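Local coordinates for protein CsuC (Acinetobacter baumannii, PDB 6FJY) that probably serves as the chaperone of archaic chaperone-usher Csu pili, holding the tip adhesion subunit CsuE in a pre-assembly complex by donor-strand complementation, at residues I12-K17 with L74-V78; L23-K28 with I64-K69; Q34-W40 with S87-D93; D82-Q86 with G169-A173; S161-L165 with V203-I207. All coordinates share one frame; numbering follows the deposited sequence.

Contact 1 of 5, residues I12-K17 with L74-V78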
# COMPACT_ATOMS: atom_id res chain seq x y z
N ILE A 12 -5.74 -5.21 8.35
CA ILE A 12 -5.52 -5.31 9.79
C ILE A 12 -5.57 -6.79 10.15
O ILE A 12 -6.63 -7.42 10.05
CB ILE A 12 -6.58 -4.52 10.58
CG1 ILE A 12 -6.80 -3.15 9.93
CG2 ILE A 12 -6.15 -4.38 12.04
CD1 ILE A 12 -7.80 -2.27 10.67
N GLU A 13 -4.43 -7.35 10.54
CA GLU A 13 -4.38 -8.77 10.84
C GLU A 13 -5.09 -9.07 12.16
O GLU A 13 -5.46 -8.17 12.93
CB GLU A 13 -2.93 -9.26 10.87
CG GLU A 13 -2.14 -8.98 9.58
CD GLU A 13 -2.55 -9.83 8.41
OE1 GLU A 13 -3.35 -10.77 8.60
OE2 GLU A 13 -2.05 -9.56 7.30
N ALA A 14 -5.28 -10.38 12.42
CA ALA A 14 -6.04 -10.79 13.60
C ALA A 14 -5.37 -10.36 14.89
O ALA A 14 -6.05 -9.99 15.86
CB ALA A 14 -6.25 -12.31 13.59
N ASN A 15 -4.04 -10.37 14.94
CA ASN A 15 -3.32 -10.00 16.15
C ASN A 15 -2.93 -8.52 16.18
O ASN A 15 -2.17 -8.11 17.07
CB ASN A 15 -2.07 -10.87 16.33
CG ASN A 15 -1.10 -10.76 15.17
OD1 ASN A 15 -1.19 -9.85 14.35
ND2 ASN A 15 -0.16 -11.68 15.12
N GLU A 16 -3.41 -7.73 15.23
CA GLU A 16 -3.17 -6.29 15.18
C GLU A 16 -4.44 -5.54 15.56
O GLU A 16 -5.52 -5.85 15.06
CB GLU A 16 -2.70 -5.86 13.79
CG GLU A 16 -1.32 -6.36 13.38
CD GLU A 16 -0.98 -6.00 11.94
OE1 GLU A 16 -1.86 -5.45 11.25
OE2 GLU A 16 0.16 -6.26 11.51
N LYS A 17 -4.30 -4.55 16.44
CA LYS A 17 -5.43 -3.71 16.79
C LYS A 17 -5.63 -2.55 15.80
O LYS A 17 -6.70 -1.93 15.80
CB LYS A 17 -5.27 -3.20 18.22
CG LYS A 17 -5.06 -1.72 18.38
CD LYS A 17 -5.85 -1.20 19.57
CE LYS A 17 -7.32 -1.58 19.43
NZ LYS A 17 -8.13 -1.03 20.55
N LEU A 74 -6.02 3.45 11.42
CA LEU A 74 -7.26 2.69 11.29
C LEU A 74 -7.30 1.66 12.42
O LEU A 74 -6.56 0.68 12.40
CB LEU A 74 -7.36 2.01 9.94
CG LEU A 74 -7.17 2.93 8.74
CD1 LEU A 74 -7.23 2.14 7.47
CD2 LEU A 74 -8.26 3.99 8.76
N THR A 75 -8.17 1.90 13.40
CA THR A 75 -8.20 1.14 14.65
C THR A 75 -9.52 0.39 14.79
O THR A 75 -10.59 0.97 14.60
CB THR A 75 -7.99 2.06 15.85
OG1 THR A 75 -6.77 2.80 15.68
CG2 THR A 75 -7.88 1.26 17.13
N LYS A 76 -9.43 -0.90 15.15
CA LYS A 76 -10.62 -1.71 15.43
C LYS A 76 -11.22 -1.31 16.77
O LYS A 76 -10.53 -1.29 17.79
CB LYS A 76 -10.28 -3.20 15.45
CG LYS A 76 -9.70 -3.71 14.18
CD LYS A 76 -9.53 -5.22 14.19
CE LYS A 76 -8.63 -5.71 15.28
NZ LYS A 76 -8.25 -7.12 14.96
N SER A 77 -12.50 -0.95 16.76
CA SER A 77 -13.19 -0.61 18.00
C SER A 77 -13.57 -1.85 18.80
O SER A 77 -13.68 -1.79 20.03
CB SER A 77 -14.45 0.18 17.70
OG SER A 77 -15.40 -0.68 17.09
N VAL A 78 -13.83 -2.95 18.11
CA VAL A 78 -14.24 -4.21 18.71
C VAL A 78 -13.51 -5.33 17.98
O VAL A 78 -12.92 -5.12 16.91
CB VAL A 78 -15.77 -4.42 18.64
CG1 VAL A 78 -16.51 -3.29 19.37
CG2 VAL A 78 -16.23 -4.50 17.20

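Contact 2 of 5, residues L23-K28 with I64-K69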
# COMPACT_ATOMS: atom_id res chain seq x y z
N LEU A 23 -0.33 9.73 4.51
CA LEU A 23 -0.80 10.82 3.68
C LEU A 23 0.34 11.82 3.57
O LEU A 23 0.74 12.41 4.58
CB LEU A 23 -2.01 11.49 4.32
CG LEU A 23 -3.26 10.60 4.37
CD1 LEU A 23 -4.43 11.34 5.01
CD2 LEU A 23 -3.61 10.06 2.99
N GLN A 24 0.86 12.01 2.36
CA GLN A 24 2.02 12.85 2.14
C GLN A 24 1.77 13.81 0.98
O GLN A 24 1.38 13.40 -0.12
CB GLN A 24 3.26 11.98 1.89
CG GLN A 24 4.57 12.76 1.88
CD GLN A 24 5.76 11.83 2.01
OE1 GLN A 24 5.59 10.61 2.06
NE2 GLN A 24 6.95 12.39 2.07
N ASN A 25 1.97 15.10 1.25
CA ASN A 25 1.87 16.17 0.25
C ASN A 25 3.27 16.54 -0.20
O ASN A 25 4.04 17.13 0.57
CB ASN A 25 1.15 17.39 0.84
CG ASN A 25 0.86 18.47 -0.19
OD1 ASN A 25 1.61 18.65 -1.16
ND2 ASN A 25 -0.22 19.20 0.03
N THR A 26 3.60 16.20 -1.45
CA THR A 26 4.88 16.56 -2.04
C THR A 26 4.81 17.80 -2.92
O THR A 26 5.83 18.21 -3.48
CB THR A 26 5.44 15.38 -2.84
OG1 THR A 26 4.41 14.83 -3.67
CG2 THR A 26 6.00 14.31 -1.90
N GLY A 27 3.63 18.40 -3.06
CA GLY A 27 3.46 19.60 -3.85
C GLY A 27 3.87 20.85 -3.10
O GLY A 27 4.54 20.81 -2.07
N LYS A 28 3.50 21.99 -3.66
CA LYS A 28 3.77 23.28 -3.03
C LYS A 28 2.53 23.94 -2.45
O LYS A 28 2.65 24.98 -1.80
CB LYS A 28 4.45 24.22 -4.04
CG LYS A 28 5.83 23.74 -4.47
CD LYS A 28 6.55 24.80 -5.30
CE LYS A 28 7.92 24.32 -5.76
NZ LYS A 28 8.85 24.10 -4.62
N ILE A 64 -3.24 18.70 5.14
CA ILE A 64 -1.93 18.20 4.74
C ILE A 64 -1.25 19.34 3.99
O ILE A 64 -1.50 19.53 2.79
CB ILE A 64 -2.01 16.94 3.88
CG1 ILE A 64 -3.04 15.97 4.47
CG2 ILE A 64 -0.64 16.27 3.81
CD1 ILE A 64 -2.66 15.45 5.82
N LYS A 65 -0.40 20.08 4.68
CA LYS A 65 0.29 21.21 4.08
C LYS A 65 1.46 20.69 3.26
O LYS A 65 1.83 19.51 3.34
CB LYS A 65 0.78 22.19 5.16
CG LYS A 65 -0.34 22.66 6.09
CD LYS A 65 0.17 23.28 7.39
CE LYS A 65 -1.02 23.62 8.32
NZ LYS A 65 -0.66 24.24 9.64
N ALA A 66 2.02 21.58 2.45
CA ALA A 66 3.14 21.23 1.59
C ALA A 66 4.29 20.66 2.41
O ALA A 66 4.71 21.25 3.41
CB ALA A 66 3.61 22.47 0.82
N GLY A 67 4.76 19.48 2.02
CA GLY A 67 5.86 18.84 2.72
C GLY A 67 5.47 18.05 3.95
O GLY A 67 6.35 17.50 4.61
N GLU A 68 4.18 17.99 4.29
CA GLU A 68 3.77 17.28 5.48
C GLU A 68 3.54 15.80 5.18
O GLU A 68 3.27 15.41 4.04
CB GLU A 68 2.52 17.89 6.10
CG GLU A 68 2.80 19.26 6.71
CD GLU A 68 1.66 19.71 7.55
OE1 GLU A 68 0.53 19.29 7.23
OE2 GLU A 68 1.89 20.48 8.52
N LYS A 69 3.69 15.00 6.22
CA LYS A 69 3.42 13.57 6.19
C LYS A 69 2.60 13.24 7.43
O LYS A 69 3.09 13.40 8.56
CB LYS A 69 4.72 12.77 6.13
CG LYS A 69 4.54 11.26 5.99
CD LYS A 69 5.88 10.58 5.90
CE LYS A 69 5.73 9.06 5.88
NZ LYS A 69 7.08 8.37 5.83

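Contact 3 of 5, residues Q34-W40 with S87-D93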
# COMPACT_ATOMS: atom_id res chain seq x y z
N GLN A 34 -10.53 14.60 4.00
CA GLN A 34 -11.54 13.95 4.83
C GLN A 34 -11.39 12.45 4.66
O GLN A 34 -11.10 11.97 3.55
CB GLN A 34 -12.95 14.37 4.44
CG GLN A 34 -14.03 13.76 5.34
CD GLN A 34 -15.42 13.84 4.73
OE1 GLN A 34 -15.59 14.20 3.57
NE2 GLN A 34 -16.43 13.48 5.52
N ILE A 35 -11.53 11.72 5.76
CA ILE A 35 -11.35 10.27 5.79
C ILE A 35 -12.60 9.64 6.39
O ILE A 35 -13.03 10.05 7.47
CB ILE A 35 -10.10 9.87 6.60
CG1 ILE A 35 -8.86 10.56 6.04
CG2 ILE A 35 -9.90 8.39 6.55
CD1 ILE A 35 -8.51 11.87 6.73
N ARG A 36 -13.19 8.69 5.68
CA ARG A 36 -14.30 7.90 6.20
C ARG A 36 -14.06 6.42 5.89
O ARG A 36 -13.35 6.08 4.94
CB ARG A 36 -15.64 8.34 5.61
CG ARG A 36 -16.13 9.70 6.12
CD ARG A 36 -17.34 10.17 5.34
NE ARG A 36 -17.00 10.49 3.96
CZ ARG A 36 -17.89 10.81 3.03
NH1 ARG A 36 -19.18 10.85 3.33
NH2 ARG A 36 -17.49 11.08 1.79
N VAL A 37 -14.63 5.54 6.71
CA VAL A 37 -14.51 4.10 6.47
C VAL A 37 -15.91 3.50 6.47
O VAL A 37 -16.65 3.63 7.44
CB VAL A 37 -13.60 3.40 7.49
CG1 VAL A 37 -13.50 1.90 7.17
CG2 VAL A 37 -12.23 4.02 7.49
N PHE A 38 -16.25 2.83 5.38
CA PHE A 38 -17.55 2.23 5.20
C PHE A 38 -17.43 0.71 5.20
O PHE A 38 -16.42 0.16 4.77
CB PHE A 38 -18.18 2.69 3.88
CG PHE A 38 -18.52 4.15 3.84
CD1 PHE A 38 -19.76 4.60 4.28
CD2 PHE A 38 -17.59 5.09 3.40
CE1 PHE A 38 -20.07 5.95 4.26
CE2 PHE A 38 -17.90 6.43 3.37
CZ PHE A 38 -19.14 6.86 3.80
N LYS A 39 -18.46 0.06 5.71
CA LYS A 39 -18.55 -1.39 5.61
C LYS A 39 -19.01 -1.75 4.21
O LYS A 39 -19.84 -1.06 3.62
CB LYS A 39 -19.50 -1.95 6.66
CG LYS A 39 -19.25 -3.41 7.00
CD LYS A 39 -19.89 -3.78 8.33
CE LYS A 39 -19.54 -5.20 8.76
NZ LYS A 39 -20.13 -5.54 10.10
N TRP A 40 -18.42 -2.81 3.67
CA TRP A 40 -18.57 -3.20 2.28
C TRP A 40 -19.14 -4.61 2.22
O TRP A 40 -18.54 -5.54 2.76
CB TRP A 40 -17.21 -3.12 1.59
CG TRP A 40 -17.15 -3.54 0.16
CD1 TRP A 40 -18.19 -3.69 -0.70
CD2 TRP A 40 -15.96 -3.88 -0.57
NE1 TRP A 40 -17.72 -4.10 -1.93
CE2 TRP A 40 -16.35 -4.22 -1.87
CE3 TRP A 40 -14.60 -3.91 -0.24
CZ2 TRP A 40 -15.44 -4.60 -2.85
CZ3 TRP A 40 -13.70 -4.30 -1.21
CH2 TRP A 40 -14.12 -4.64 -2.51
N SER A 87 -14.83 -6.83 5.20
CA SER A 87 -14.50 -5.96 4.08
C SER A 87 -14.98 -4.55 4.37
O SER A 87 -16.05 -4.35 4.95
CB SER A 87 -15.13 -6.49 2.80
OG SER A 87 -14.78 -7.85 2.61
N TYR A 88 -14.18 -3.57 3.97
CA TYR A 88 -14.50 -2.17 4.17
C TYR A 88 -13.98 -1.38 2.98
O TYR A 88 -13.12 -1.86 2.23
CB TYR A 88 -13.86 -1.62 5.45
CG TYR A 88 -14.19 -2.37 6.71
CD1 TYR A 88 -13.44 -3.49 7.08
CD2 TYR A 88 -15.21 -1.95 7.55
CE1 TYR A 88 -13.71 -4.18 8.23
CE2 TYR A 88 -15.48 -2.64 8.72
CZ TYR A 88 -14.73 -3.76 9.05
OH TYR A 88 -15.00 -4.45 10.20
N ARG A 89 -14.44 -0.14 2.84
CA ARG A 89 -13.89 0.78 1.85
C ARG A 89 -13.38 1.99 2.61
O ARG A 89 -14.14 2.59 3.38
CB ARG A 89 -14.91 1.23 0.81
CG ARG A 89 -15.53 0.12 -0.06
CD ARG A 89 -14.56 -0.60 -0.98
NE ARG A 89 -13.95 0.26 -1.98
CZ ARG A 89 -13.30 -0.19 -3.04
NH1 ARG A 89 -13.18 -1.49 -3.26
NH2 ARG A 89 -12.75 0.67 -3.88
N LEU A 90 -12.10 2.30 2.44
CA LEU A 90 -11.52 3.54 2.92
C LEU A 90 -11.76 4.61 1.86
O LEU A 90 -11.41 4.42 0.70
CB LEU A 90 -10.03 3.36 3.19
CG LEU A 90 -9.22 4.63 3.43
CD1 LEU A 90 -9.74 5.38 4.62
CD2 LEU A 90 -7.74 4.32 3.58
N ILE A 91 -12.39 5.73 2.26
CA ILE A 91 -12.70 6.82 1.35
C ILE A 91 -12.02 8.09 1.85
O ILE A 91 -12.38 8.62 2.91
CB ILE A 91 -14.21 7.06 1.21
CG1 ILE A 91 -14.95 5.80 0.76
CG2 ILE A 91 -14.44 8.18 0.20
CD1 ILE A 91 -14.58 5.36 -0.62
N VAL A 92 -11.05 8.59 1.09
CA VAL A 92 -10.40 9.84 1.43
C VAL A 92 -10.57 10.84 0.29
O VAL A 92 -10.29 10.54 -0.88
CB VAL A 92 -8.92 9.65 1.83
CG1 VAL A 92 -8.51 8.18 1.84
CG2 VAL A 92 -7.99 10.56 1.05
N ASP A 93 -11.10 12.01 0.64
CA ASP A 93 -11.42 13.09 -0.29
C ASP A 93 -10.35 14.17 -0.18
O ASP A 93 -10.15 14.74 0.90
CB ASP A 93 -12.80 13.64 0.04
CG ASP A 93 -13.92 12.71 -0.36
OD1 ASP A 93 -14.02 12.42 -1.57
OD2 ASP A 93 -14.68 12.25 0.52
O HOH W 1 -14.55 11.00 3.15

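Contact 4 of 5, residues D82-Q86 with G169-A173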
# COMPACT_ATOMS: atom_id res chain seq x y z
N ASP A 82 -14.31 -14.93 14.87
CA ASP A 82 -13.21 -15.83 14.54
C ASP A 82 -13.40 -16.36 13.13
O ASP A 82 -14.52 -16.65 12.70
CB ASP A 82 -13.15 -16.99 15.55
CG ASP A 82 -12.99 -16.51 17.00
OD1 ASP A 82 -12.94 -15.29 17.26
OD2 ASP A 82 -12.91 -17.38 17.90
N GLY A 83 -12.29 -16.47 12.39
CA GLY A 83 -12.29 -17.04 11.06
C GLY A 83 -12.97 -16.23 9.98
O GLY A 83 -13.40 -16.80 8.98
N LYS A 84 -13.10 -14.91 10.15
CA LYS A 84 -13.86 -14.10 9.21
C LYS A 84 -13.02 -12.93 8.68
O LYS A 84 -12.30 -12.26 9.43
CB LYS A 84 -15.15 -13.56 9.86
CG LYS A 84 -16.40 -14.38 9.50
CD LYS A 84 -16.26 -15.85 9.92
CE LYS A 84 -17.29 -16.76 9.27
NZ LYS A 84 -17.15 -18.20 9.69
N GLU A 85 -13.15 -12.71 7.38
CA GLU A 85 -12.57 -11.56 6.69
C GLU A 85 -13.65 -10.50 6.50
O GLU A 85 -14.57 -10.68 5.69
CB GLU A 85 -11.98 -11.99 5.35
CG GLU A 85 -11.40 -10.84 4.54
CD GLU A 85 -10.94 -11.27 3.19
OE1 GLU A 85 -11.81 -11.57 2.34
OE2 GLU A 85 -9.70 -11.34 2.98
N GLN A 86 -13.54 -9.39 7.23
CA GLN A 86 -14.46 -8.27 7.10
C GLN A 86 -13.94 -7.27 6.07
O GLN A 86 -12.75 -6.92 6.07
CB GLN A 86 -14.66 -7.55 8.44
CG GLN A 86 -15.15 -8.41 9.57
CD GLN A 86 -16.60 -8.85 9.41
OE1 GLN A 86 -17.32 -8.38 8.53
NE2 GLN A 86 -17.02 -9.75 10.27
N GLY A 169 -15.61 -19.31 -0.39
CA GLY A 169 -14.48 -19.25 0.50
C GLY A 169 -14.58 -18.11 1.50
O GLY A 169 -15.42 -17.23 1.40
N GLN A 170 -13.67 -18.14 2.47
CA GLN A 170 -13.61 -17.14 3.53
C GLN A 170 -12.76 -15.93 3.16
O GLN A 170 -12.61 -15.03 3.99
CB GLN A 170 -13.08 -17.78 4.82
CG GLN A 170 -13.86 -18.99 5.35
CD GLN A 170 -15.13 -18.61 6.13
OE1 GLN A 170 -15.56 -17.46 6.13
NE2 GLN A 170 -15.70 -19.58 6.82
N LYS A 171 -12.17 -15.90 1.96
CA LYS A 171 -11.39 -14.75 1.51
C LYS A 171 -11.90 -14.28 0.15
O LYS A 171 -12.49 -15.05 -0.61
CB LYS A 171 -9.89 -15.04 1.41
CG LYS A 171 -9.19 -15.20 2.75
CD LYS A 171 -7.68 -15.18 2.58
CE LYS A 171 -7.15 -13.75 2.48
NZ LYS A 171 -7.43 -13.14 1.16
N PHE A 172 -11.69 -13.00 -0.12
CA PHE A 172 -12.14 -12.38 -1.36
C PHE A 172 -11.28 -12.80 -2.55
O PHE A 172 -10.14 -13.24 -2.41
CB PHE A 172 -12.11 -10.85 -1.25
CG PHE A 172 -10.71 -10.27 -1.18
CD1 PHE A 172 -10.01 -10.24 0.02
CD2 PHE A 172 -10.09 -9.78 -2.32
CE1 PHE A 172 -8.73 -9.71 0.09
CE2 PHE A 172 -8.79 -9.25 -2.26
CZ PHE A 172 -8.11 -9.21 -1.05
N ALA A 173 -11.85 -12.63 -3.73
CA ALA A 173 -11.15 -12.77 -5.00
C ALA A 173 -11.18 -11.42 -5.71
O ALA A 173 -12.22 -10.76 -5.76
CB ALA A 173 -11.80 -13.84 -5.88
O HOH W 2 -14.71 -14.41 5.86

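Contact 5 of 5, residues S161-L165 with V203-I207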
# COMPACT_ATOMS: atom_id res chain seq x y z
N SER A 161 -28.38 -10.05 -20.37
CA SER A 161 -27.67 -11.19 -19.81
C SER A 161 -26.75 -10.70 -18.70
O SER A 161 -26.15 -9.63 -18.79
CB SER A 161 -26.86 -11.93 -20.88
OG SER A 161 -27.70 -12.50 -21.86
N GLU A 162 -26.65 -11.50 -17.64
CA GLU A 162 -25.84 -11.14 -16.48
C GLU A 162 -25.09 -12.36 -15.97
O GLU A 162 -25.69 -13.42 -15.76
CB GLU A 162 -26.72 -10.55 -15.37
CG GLU A 162 -27.29 -9.17 -15.65
CD GLU A 162 -28.10 -8.63 -14.48
OE1 GLU A 162 -28.56 -9.44 -13.66
OE2 GLU A 162 -28.24 -7.39 -14.37
N LEU A 163 -23.78 -12.20 -15.77
CA LEU A 163 -22.93 -13.25 -15.24
C LEU A 163 -22.94 -13.18 -13.72
O LEU A 163 -22.71 -12.12 -13.15
CB LEU A 163 -21.49 -13.12 -15.75
CG LEU A 163 -20.48 -14.10 -15.13
CD1 LEU A 163 -20.85 -15.53 -15.41
CD2 LEU A 163 -19.06 -13.80 -15.58
N TYR A 164 -23.20 -14.31 -13.08
CA TYR A 164 -23.22 -14.42 -11.63
C TYR A 164 -21.96 -15.14 -11.17
O TYR A 164 -21.63 -16.21 -11.70
CB TYR A 164 -24.47 -15.18 -11.15
CG TYR A 164 -25.80 -14.47 -11.34
CD1 TYR A 164 -26.34 -14.29 -12.61
CD2 TYR A 164 -26.53 -14.02 -10.26
CE1 TYR A 164 -27.56 -13.65 -12.79
CE2 TYR A 164 -27.75 -13.39 -10.42
CZ TYR A 164 -28.26 -13.21 -11.69
OH TYR A 164 -29.48 -12.58 -11.83
N LEU A 165 -21.27 -14.57 -10.19
CA LEU A 165 -20.10 -15.18 -9.58
C LEU A 165 -20.35 -15.35 -8.09
O LEU A 165 -20.76 -14.41 -7.41
CB LEU A 165 -18.85 -14.33 -9.81
CG LEU A 165 -17.91 -14.72 -10.96
CD1 LEU A 165 -18.67 -15.37 -12.08
CD2 LEU A 165 -17.16 -13.50 -11.47
N VAL A 203 -22.11 -11.95 -6.64
CA VAL A 203 -22.33 -10.71 -7.39
C VAL A 203 -22.62 -11.06 -8.84
O VAL A 203 -22.32 -12.16 -9.31
CB VAL A 203 -21.13 -9.75 -7.32
CG1 VAL A 203 -21.30 -8.79 -6.17
CG2 VAL A 203 -19.83 -10.51 -7.21
N LYS A 204 -23.20 -10.09 -9.55
CA LYS A 204 -23.56 -10.26 -10.95
C LYS A 204 -23.02 -9.10 -11.78
O LYS A 204 -22.84 -7.99 -11.28
CB LYS A 204 -25.08 -10.40 -11.14
CG LYS A 204 -25.94 -9.40 -10.40
CD LYS A 204 -27.41 -9.74 -10.62
CE LYS A 204 -28.35 -8.76 -9.94
NZ LYS A 204 -29.78 -9.11 -10.21
N PHE A 205 -22.76 -9.38 -13.06
CA PHE A 205 -22.18 -8.38 -13.94
C PHE A 205 -23.00 -8.26 -15.23
O PHE A 205 -24.07 -8.86 -15.35
CB PHE A 205 -20.75 -8.76 -14.31
CG PHE A 205 -19.77 -8.64 -13.17
CD1 PHE A 205 -19.96 -7.73 -12.16
CD2 PHE A 205 -18.67 -9.48 -13.12
CE1 PHE A 205 -19.06 -7.63 -11.11
CE2 PHE A 205 -17.77 -9.39 -12.07
CZ PHE A 205 -17.97 -8.47 -11.06
N ALA A 206 -22.48 -7.49 -16.18
CA ALA A 206 -23.15 -7.23 -17.46
C ALA A 206 -22.34 -7.89 -18.56
O ALA A 206 -21.14 -7.60 -18.71
CB ALA A 206 -23.28 -5.72 -17.71
N ILE A 207 -22.97 -8.77 -19.33
CA ILE A 207 -22.23 -9.53 -20.35
C ILE A 207 -23.07 -9.74 -21.61
O ILE A 207 -24.14 -9.13 -21.77
CB ILE A 207 -21.76 -10.89 -19.80
CG1 ILE A 207 -22.92 -11.64 -19.15
CG2 ILE A 207 -20.60 -10.74 -18.83
CD1 ILE A 207 -23.43 -12.79 -19.96

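Contact 1 of 5, residues I12-K17 with L74-V78
Lys76 reaches from the end of strand 69-76 into a type I beta turn, Glu13 to Glu16, in the PapD-like, Ig-like N-terminal domain, and so illustrates how a lysine can fasten a loop to the end of a strand in a beta sandwich. Its ammonium lies 3.0 Å from the carbonyl, Lys76 NZ to Glu16 O, a weak hydrogen bond. Two further carbonyl oxygens of the turn, Glu13 O and Ala14 O, lie a little farther from the same charge, Lys76 NZ to Glu13 O being 3.6 Å. The butyl chain starts beside its own backbone N and bends at chi3 (-59°), which turns the tip in among these oxygens. Along the way it runs antiparallel to the Ile12 side chain, Ile12 CG2 lying 4.1 Å from Lys76 CD. The other branch of Ile12 ends on the strand itself, where Ile12 CD1 rests 3.6 Å from Leu74 O.

A second grip is backbone only: Lys76 N donates to Lys17 O at 3.0 Å, nearly straight (167°). Just beyond it the bent chain of Lys17 passes obliquely over Thr75, Lys17 CE to Thr75 CG2 3.7 Å.

Farther out, neighbouring strands fix the frame. Ile12 is bonded through its backbone to Phe121 and Tyr123 of strand 109-123 and packs on Ile55, while the carboxylate of Glu13 takes the backbone N of Ser129 as its partner. The turn also braces itself, since Glu16 N bonds to Glu13 O, and in return Glu13 N meets Glu16 OE1 at 3.3 Å from above the carboxylate plane.

Contact 2 of 5, residues L23-K28 with I64-K69
Asn25 faces the type II turn from Lys65 to Glu68 and holds it at the end of strand 18-25 in the Ig-like N-terminal domain. Its CG lies opposite the backbone N (chi1 -173°), which lays Asn25 CB against Ile64 CG2 at 3.6 Å and aims the amide along the turn. The two ends of that amide then divide the work. Asn25 ND2 donates to Ile64 O at 3.1 Å, coming from above the carbonyl plane, and also to Thr29 O. Asn25 OD1 accepts from Gly27 N, two residues on, at 2.8 Å, an Asx turn that curls the chain away from the strand.

Gln24 and Lys69 form an antiparallel non-hydrogen-bonded pair. Both side chains are extended and lean to the same face of the sheet, crossing at a slant so that Lys69 CD passes 3.9 Å from Gln24 OE1. The lysine has its cation-pi partner in Trp22, while Gln24 NE2 makes a weak hydrogen bond to an aromatic side chain of the other protein chain.

Backbone bonds flank the amide: Asn25 N to Glu68 O, and Gly67 N to Asn25 O. At the bend, the methyl of Ala66 settles near a carbonyl farther along, Ala66 CB to Gly27 O 3.5 Å.

Contact 3 of 5, residues Q34-W40 with S87-D93
Trp40 presents one face of its indole to the folded side chain of Arg89, a flat wall against which the bent chain is laid. Bends at chi2 and chi3 lay Arg89 CD 3.4 Å above the ring plane near its rim, 3.7 Å from the centroid of the six-membered ring. The guanidinium continues over the same face as a cation-pi partner, its plane nearly upright on the ring (85°). Arg89 NH2 is bonded to Ser117 OG and forms a salt bridge with the backbone of the other protein chain, consistent with the arginine helping to hold the bound subunit, as in PapD-like chaperones; the indole packs against its aliphatic part.

Between these strands, 31-41 and 85-95, runs a regular antiparallel ladder in the Ig-like sheet of the N-terminal domain. On the face that carries Ile35, Val37 and Leu90, Leu90 CD1 wedges between two neighbours, 3.6 Å from Ile35 CG2 and 4.0 Å from Val37 CG2; Val37 CG1 in turn abuts Tyr88 CB.

The other face carries Phe38, whose CD2 is met by Ile91 CG1 at 3.8 Å, the side chains crossing at about a right angle. Phe38 CE2 also lies over one face of the Arg36 guanidinium. At that group's edge Arg36 NH2 reaches Asp93 OD2 in a salt bridge whose hydrogen bond is weak, 3.3 Å, while a water fits between Arg36 NE, Ile91 O and Asp93 OD2.

Contact 4 of 5, residues D82-Q86 with G169-A173
Glu85 stretches out from the start of strand 85-95 to the loop before strand 173-175, joining the N-terminal Ig-like domain to the second domain of a PapD-like chaperone. Followed outward, its side chain shows how one carboxylate can serve several partners. Glu85 CB lies 3.4 Å from Gln170 O. With CG opposite the backbone N (chi1 178°) and the chain extended beyond it, the acid is carried straight to the loop, where Glu85 CD meets the edge of the Phe172 ring, 3.5 Å from Phe172 CD1. Glu85 OE1 accepts Phe172 N at 2.8 Å through its syn lone pair, although the hydrogen bond is bent (132° at the hydrogen). Glu85 OE2 has Tyr123 OH as a hydrogen-bond partner and forms a salt bridge with Lys171 NZ, its hydrogen bond weak at 3.4 Å; the lysine chain crosses the glutamate at about a right angle. The Phe172 ring is itself stacked on Phe121, which helps to place the edge that the carboxylate meets.

At the other end of the residue, a water accepts from Glu85 N at 2.8 Å and donates to both Gln170 O and Gln170 OE1, the latter also bonded to Asn200 ND2. Water thus bridges the gap between the two backbones where direct bonds do not span it.

With a backbone N-H, a tyrosine hydroxyl and an ammonium gathered round it, the buried carboxylate is probably stabilised as an anion, and the domain junction here combines polar, directional links with aromatic packing.

Contact 5 of 5, residues S161-L165 with V203-I207
Lys204 sets CG between its backbone N and carbonyl carbon (chi1 47°), while Tyr164 keeps its ring beside its own backbone N (chi1 -69°), and the two side chains therefore run together in one direction. Lys204 CB sits over the centre of the tyrosine ring, a CH-pi contact at 4.0 Å from the centroid. The extended lysine follows the ring outward, Lys204 CD 3.7 Å from Tyr164 CE2. Glu162 approaches the same aliphatic chain obliquely: its OE1 lies 3.3 Å from Lys204 CD and makes a long salt bridge to Lys204 NZ, 3.7 Å, and has no hydrogen-bond partner in the model although the contact buries it.

These residues lie where strand 201-204, outermost within this chain, pairs antiparallel with strand 162-167 in the five-stranded sheet of the second domain. The pairing is firm at one end, with Leu165 N to Val203 O at 2.8 Å and the return bond from Val203 N, and still tight at Phe205 N to Leu163 O, 2.7 Å. Farther along it slackens into weak bonds.

On the opposite face Leu165 CD2 nears Phe205 CE2, their side chains crossing at about a right angle. Ile207 folds its CG1 back to within 3.5 Å of Leu163 N, and its CD1 touches Ser161 CB.

How the contacts relate
From the N terminus, the chain first enters contact 1, which ties the turn after strand 11-12 to the end of strand 69-76. Contact 2 falls wholly within that loop and joins the end of strand 18-25 to the turn between strands 55-64 and 69-76, its centre about 27 Å from that of contact 1. Contact 3 starts before either has closed, so it crosses both, pairing strands 31-41 and 85-95; Leu74 packs on Val37 where it meets contact 1. Contact 4 opens just before contact 3 closes, crossing it, and ties the start of strand 85-95 to the second domain. Contact 5 opens before contact 4 closes, crossing it, and pairs two strands wholly within that domain.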